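Local structure of aminoglycoside N(3)-acetyltransferase (Streptomyces griseus, 7LAP) at residues L189-E194 with R223-E228; A195-P200 with G230-S235. The protein probably transfers an acetyl group from acetyl-CoA to the 3-amino group of aminoglycoside antibiotics and thereby probably confers resistance to them. All blocks are in the same frame, centred on the assembly; numbering follows the deposited sequence.

Contact 1 (L189-E194 with R223-E228); sequences LLHHAE and RDIDSE
His191 and Ser227 mark the nearest approach of helix 189-196 to the end of strand 216-225 and the turn after it, their CA atoms 6.6 Å apart, while Glu194 and Ile225 follow at 7.5 Å. Ser227 CB sits over one face of the His191 imidazole in a CH-pi contact, 3.8 Å from the ring centroid and displaced toward the rim on the ND1-CE1 side. On the same side of the ring, Ser227 O lies above the plane beyond the CE1-NE2 edge, 3.4 Å from His191 CE1. One helical turn on, Ile225 reaches in with its terminal methyl alone. CD1 lies 3.7 Å from Glu194 CB, and the two side chains cross at about a right angle. The same methyl packs 3.4 Å from Glu194 OE1 and approaches the imidazole obliquely.

Within the helix, His191 ND1 donates to Glu194 OE1 over 2.8 Å, a His-carboxylate hydrogen bond with an N-H...O angle of 158° and the oxygen close to the ring plane. Three residues apart, the two leave the same side of the helix, and with CG anti to the carbonyl carbon (chi1 -72° in each) their ends meet. With OE1 taken by His191 and OE2 by Tyr234 OH and Ala231 N, both oxygens of the buried carboxylate are partnered. His161 and Phe245 add further ring contacts to His191.

No hydrogen bond joins the two segments directly; apolar and CH-pi packing brings them together. The His191-Glu194 pair helps join the helix to the loop after the hairpin strand, and the ND1 bond together with the covered face should limit rotation of the imidazole.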
loop_
_atom_site.group_PDB
_atom_site.type_symbol
_atom_site.label_atom_id
_atom_site.label_comp_id
_atom_site.label_asym_id
_atom_site.label_seq_id
_atom_site.Cartn_x
_atom_site.Cartn_y
_atom_site.Cartn_z
ATOM N N LEU B 189 7.762 0.228 -20.988
ATOM C CA LEU B 189 8.481 -0.474 -22.038
ATOM C C LEU B 189 9.290 0.466 -22.934
ATOM O O LEU B 189 10.289 0.052 -23.516
ATOM C CB LEU B 189 7.481 -1.286 -22.861
ATOM C CG LEU B 189 8.072 -2.033 -24.058
ATOM C CD1 LEU B 189 9.095 -3.059 -23.590
ATOM C CD2 LEU B 189 6.959 -2.667 -24.901
ATOM N N LEU B 190 8.885 1.733 -23.059
ATOM C CA LEU B 190 9.649 2.660 -23.890
ATOM C C LEU B 190 10.981 3.063 -23.258
ATOM O O LEU B 190 11.806 3.681 -23.942
ATOM C CB LEU B 190 8.810 3.906 -24.200
ATOM C CG LEU B 190 7.666 3.665 -25.195
ATOM C CD1 LEU B 190 6.800 4.915 -25.381
ATOM C CD2 LEU B 190 8.214 3.186 -26.528
ATOM N N HIS B 191 11.220 2.731 -21.982
ATOM C CA HIS B 191 12.577 2.876 -21.455
ATOM C C HIS B 191 13.515 1.842 -22.067
ATOM O O HIS B 191 14.709 2.102 -22.215
ATOM C CB HIS B 191 12.589 2.739 -19.931
ATOM C CG HIS B 191 11.985 3.906 -19.215
ATOM N ND1 HIS B 191 12.319 5.214 -19.500
ATOM C CD2 HIS B 191 11.057 3.961 -18.232
ATOM C CE1 HIS B 191 11.620 6.026 -18.725
ATOM N NE2 HIS B 191 10.859 5.289 -17.937
ATOM N N HIS B 192 12.995 0.664 -22.416
ATOM C CA HIS B 192 13.782 -0.314 -23.165
ATOM C C HIS B 192 14.103 0.213 -24.554
ATOM O O HIS B 192 15.220 0.016 -25.058
ATOM C CB HIS B 192 13.026 -1.652 -23.243
ATOM C CG HIS B 192 13.744 -2.731 -23.994
ATOM N ND1 HIS B 192 15.036 -3.112 -23.700
ATOM C CD2 HIS B 192 13.351 -3.517 -25.026
ATOM C CE1 HIS B 192 15.409 -4.091 -24.510
ATOM N NE2 HIS B 192 14.411 -4.346 -25.336
ATOM N N ALA B 193 13.149 0.909 -25.179
ATOM C CA ALA B 193 13.440 1.582 -26.445
ATOM C C ALA B 193 14.559 2.611 -26.283
ATOM O O ALA B 193 15.480 2.675 -27.106
ATOM C CB ALA B 193 12.177 2.250 -27.004
ATOM N N GLU B 194 14.480 3.449 -25.246
ATOM C CA GLU B 194 15.560 4.408 -24.998
ATOM C C GLU B 194 16.899 3.701 -24.822
ATOM O O GLU B 194 17.930 4.165 -25.325
ATOM C CB GLU B 194 15.244 5.252 -23.764
ATOM C CG GLU B 194 14.144 6.270 -23.978
ATOM C CD GLU B 194 13.836 7.076 -22.718
ATOM O OE1 GLU B 194 13.698 6.477 -21.616
ATOM O OE2 GLU B 194 13.739 8.319 -22.834
ATOM N N ARG B 223 24.532 2.014 -13.067
ATOM C CA ARG B 223 24.458 2.859 -14.247
ATOM C C ARG B 223 23.212 2.490 -15.028
ATOM O O ARG B 223 22.904 1.307 -15.177
ATOM C CB ARG B 223 25.698 2.694 -15.126
ATOM C CG ARG B 223 25.657 3.557 -16.369
ATOM C CD ARG B 223 26.888 3.348 -17.193
ATOM N NE ARG B 223 26.687 3.673 -18.603
ATOM C CZ ARG B 223 26.978 4.852 -19.151
ATOM N NH1 ARG B 223 27.477 5.841 -18.408
ATOM N NH2 ARG B 223 26.782 5.036 -20.451
ATOM N N ASP B 224 22.512 3.504 -15.540
ATOM C CA ASP B 224 21.257 3.329 -16.262
ATOM C C ASP B 224 21.117 4.511 -17.213
ATOM O O ASP B 224 21.846 5.498 -17.109
ATOM C CB ASP B 224 20.067 3.236 -15.277
ATOM C CG ASP B 224 18.733 2.828 -15.953
ATOM O OD1 ASP B 224 18.752 2.277 -17.081
ATOM O OD2 ASP B 224 17.661 3.027 -15.337
ATOM N N ILE B 225 20.186 4.408 -18.167
ATOM C CA ILE B 225 19.740 5.635 -18.835
ATOM C C ILE B 225 18.941 6.482 -17.845
ATOM O O ILE B 225 18.435 6.002 -16.826
ATOM C CB ILE B 225 18.912 5.339 -20.095
ATOM C CG1 ILE B 225 17.747 4.416 -19.736
ATOM C CG2 ILE B 225 19.768 4.724 -21.179
ATOM C CD1 ILE B 225 16.392 4.870 -20.298
ATOM N N ASP B 226 18.846 7.772 -18.143
ATOM C CA ASP B 226 18.132 8.705 -17.278
ATOM C C ASP B 226 16.637 8.470 -17.468
ATOM O O ASP B 226 15.974 9.103 -18.290
ATOM C CB ASP B 226 18.533 10.142 -17.603
ATOM C CG ASP B 226 17.898 11.152 -16.672
ATOM O OD1 ASP B 226 16.864 10.847 -16.039
ATOM O OD2 ASP B 226 18.442 12.265 -16.570
ATOM N N SER B 227 16.098 7.528 -16.699
ATOM C CA SER B 227 14.698 7.166 -16.860
ATOM C C SER B 227 13.775 8.095 -16.102
ATOM O O SER B 227 12.596 7.768 -15.925
ATOM C CB SER B 227 14.458 5.719 -16.414
ATOM O OG SER B 227 14.466 5.593 -14.994
ATOM N N GLU B 228 14.285 9.232 -15.643
ATOM C CA GLU B 228 13.494 10.220 -14.929
ATOM C C GLU B 228 13.235 11.465 -15.761
ATOM O O GLU B 228 12.095 11.935 -15.826
ATOM C CB GLU B 228 14.192 10.599 -13.620
ATOM C CG GLU B 228 13.426 11.601 -12.782
ATOM C CD GLU B 228 13.936 11.674 -11.350
ATOM O OE1 GLU B 228 13.876 10.641 -10.648
ATOM O OE2 GLU B 228 14.398 12.761 -10.927
#

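Contact 2 (A195-P200 with G230-S235); sequences ALAQAP and GAFDYS
The ring of Phe232 turns its edge to the carbonyl oxygens of the segment that follows helix 189-196, while the methyls of Ala197 and Ala199 lie off one side of its plane. Its CE2 corner is the tight part of the contact, lying 3.7 Å from Ala199 CB and 3.5 Å from the carbonyl Ala199 O. CZ, at the tip, meets Ala197 more loosely, with 4.2 Å to Ala197 CB and 3.9 Å to Ala197 O. Three carbonyl oxygens, those of Ala197, Ala199 and Pro200, are ranged near the plane of the ring, so its C-H edge faces a polar stretch of backbone; the weakly positive hydrogens there suit such neighbours. Phe232 CB already points toward segment 195-200, and with CG anti to the carbonyl carbon (chi1 -56°) CE2 and CZ end up beside the alanines.

On the looser side, Pro200 is exposed and its pyrrolidine ring turns from Phe232, bringing only its carbonyl oxygen to 3.9 Å from Phe232 CD2. Asp233 and Ser235 are also exposed and stay clear of segment 195-200; there Ser235 N, which lies above the carboxylate plane, donates to Asp233 OD1 in an Asx turn. No hydrogen bond crosses between the segments.

Lys202 NZ hydrogen-bonds to Ala197 O. The phenyl group lies between the outgoing end of helix 189-196 and the C-terminal helix 273-289, whose Ile284 and Leu288 pack on it, within the loop that leads from strand 216-225 to helix 244-254.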
loop_
_atom_site.group_PDB
_atom_site.type_symbol
_atom_site.label_atom_id
_atom_site.label_comp_id
_atom_site.label_asym_id
_atom_site.label_seq_id
_atom_site.Cartn_x
_atom_site.Cartn_y
_atom_site.Cartn_z
ATOM N N ALA B 195 16.902 2.562 -24.125
ATOM C CA ALA B 195 18.158 1.851 -23.897
ATOM C C ALA B 195 18.760 1.325 -25.198
ATOM O O ALA B 195 19.985 1.301 -25.340
ATOM C CB ALA B 195 17.944 0.714 -22.903
ATOM N N LEU B 196 17.925 0.920 -26.158
ATOM C CA LEU B 196 18.404 0.416 -27.446
ATOM C C LEU B 196 18.705 1.517 -28.458
ATOM O O LEU B 196 19.501 1.292 -29.383
ATOM C CB LEU B 196 17.369 -0.523 -28.081
ATOM C CG LEU B 196 16.921 -1.761 -27.316
ATOM C CD1 LEU B 196 15.814 -2.488 -28.084
ATOM C CD2 LEU B 196 18.109 -2.685 -27.050
ATOM N N ALA B 197 18.077 2.685 -28.324
ATOM C CA ALA B 197 18.129 3.681 -29.384
ATOM C C ALA B 197 19.502 4.326 -29.466
ATOM O O ALA B 197 20.120 4.645 -28.443
ATOM C CB ALA B 197 17.062 4.755 -29.172
ATOM N N GLN B 198 19.972 4.526 -30.699
ATOM C CA GLN B 198 21.267 5.139 -30.961
ATOM C C GLN B 198 21.059 6.522 -31.561
ATOM O O GLN B 198 20.542 6.652 -32.674
ATOM C CB GLN B 198 22.121 4.264 -31.885
ATOM C CG GLN B 198 22.675 3.010 -31.201
ATOM C CD GLN B 198 23.176 3.288 -29.780
ATOM O OE1 GLN B 198 22.785 2.604 -28.822
ATOM N NE2 GLN B 198 24.030 4.303 -29.638
ATOM N N ALA B 199 21.476 7.548 -30.826
ATOM C CA ALA B 199 21.328 8.930 -31.253
ATOM C C ALA B 199 22.209 9.783 -30.362
ATOM O O ALA B 199 22.457 9.409 -29.210
ATOM C CB ALA B 199 19.862 9.385 -31.167
ATOM N N PRO B 200 22.698 10.920 -30.851
ATOM C CA PRO B 200 23.594 11.742 -30.032
ATOM C C PRO B 200 22.859 12.368 -28.856
ATOM O O PRO B 200 21.653 12.625 -28.908
ATOM C CB PRO B 200 24.082 12.814 -31.014
ATOM C CG PRO B 200 22.954 12.952 -31.985
ATOM C CD PRO B 200 22.396 11.559 -32.148
ATOM N N GLY B 230 14.240 11.565 -19.112
ATOM C CA GLY B 230 14.372 11.201 -20.507
ATOM C C GLY B 230 15.799 10.888 -20.886
ATOM O O GLY B 230 16.735 11.582 -20.467
ATOM N N ALA B 231 15.982 9.835 -21.677
ATOM C CA ALA B 231 17.326 9.447 -22.082
ATOM C C ALA B 231 17.917 10.382 -23.133
ATOM O O ALA B 231 19.111 10.283 -23.442
ATOM C CB ALA B 231 17.298 8.006 -22.590
ATOM N N PHE B 232 17.126 11.291 -23.687
ATOM C CA PHE B 232 17.634 12.270 -24.635
ATOM C C PHE B 232 17.023 13.617 -24.305
ATOM O O PHE B 232 16.132 13.728 -23.459
ATOM C CB PHE B 232 17.304 11.890 -26.082
ATOM C CG PHE B 232 17.803 10.537 -26.476
ATOM C CD1 PHE B 232 17.054 9.405 -26.208
ATOM C CD2 PHE B 232 19.027 10.393 -27.103
ATOM C CE1 PHE B 232 17.521 8.149 -26.551
ATOM C CE2 PHE B 232 19.495 9.140 -27.451
ATOM C CZ PHE B 232 18.744 8.022 -27.175
ATOM N N ASP B 233 17.499 14.651 -24.977
ATOM C CA ASP B 233 16.742 15.890 -25.007
ATOM C C ASP B 233 15.764 15.771 -26.163
ATOM O O ASP B 233 16.166 15.756 -27.333
ATOM C CB ASP B 233 17.627 17.124 -25.147
ATOM C CG ASP B 233 16.830 18.399 -24.996
ATOM O OD1 ASP B 233 15.583 18.319 -24.988
ATOM O OD2 ASP B 233 17.435 19.478 -24.851
ATOM N N TYR B 234 14.489 15.666 -25.829
ATOM C CA TYR B 234 13.415 15.628 -26.804
ATOM C C TYR B 234 12.888 17.013 -27.165
ATOM O O TYR B 234 11.788 17.116 -27.715
ATOM C CB TYR B 234 12.288 14.771 -26.260
ATOM C CG TYR B 234 12.665 13.344 -25.953
ATOM C CD1 TYR B 234 12.755 12.403 -26.966
ATOM C CD2 TYR B 234 12.896 12.929 -24.648
ATOM C CE1 TYR B 234 13.068 11.093 -26.691
ATOM C CE2 TYR B 234 13.198 11.624 -24.360
ATOM C CZ TYR B 234 13.288 10.706 -25.385
ATOM O OH TYR B 234 13.598 9.390 -25.109
ATOM N N SER B 235 13.652 18.070 -26.859
ATOM C CA SER B 235 13.247 19.453 -27.119
ATOM C C SER B 235 12.798 19.687 -28.554
ATOM O O SER B 235 11.818 20.392 -28.806
ATOM C CB SER B 235 14.410 20.389 -26.811
ATOM O OG SER B 235 15.363 20.320 -27.865
#

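From the N terminus, the chain runs through helix 189-196 and out along 197-200, then makes the hairpin of strands 204-213 and 216-225 before returning through 226-235. Contact 1 closes this excursion from the body of the helix to the end of the second strand, and contact 2 closes it again from the exit of the helix to the following loop. Their segments alternate along the sequence, so the two loops cross, and their centres lie about 9 Å apart. They are tied chiefly by the Glu194 carboxylate, which reaches into the 230-235 loop, with Ile225 CD1 against Ala231 CB beside it. Contact 1 fastens the hairpin end to the helix, contact 2 the loop to the helix exit.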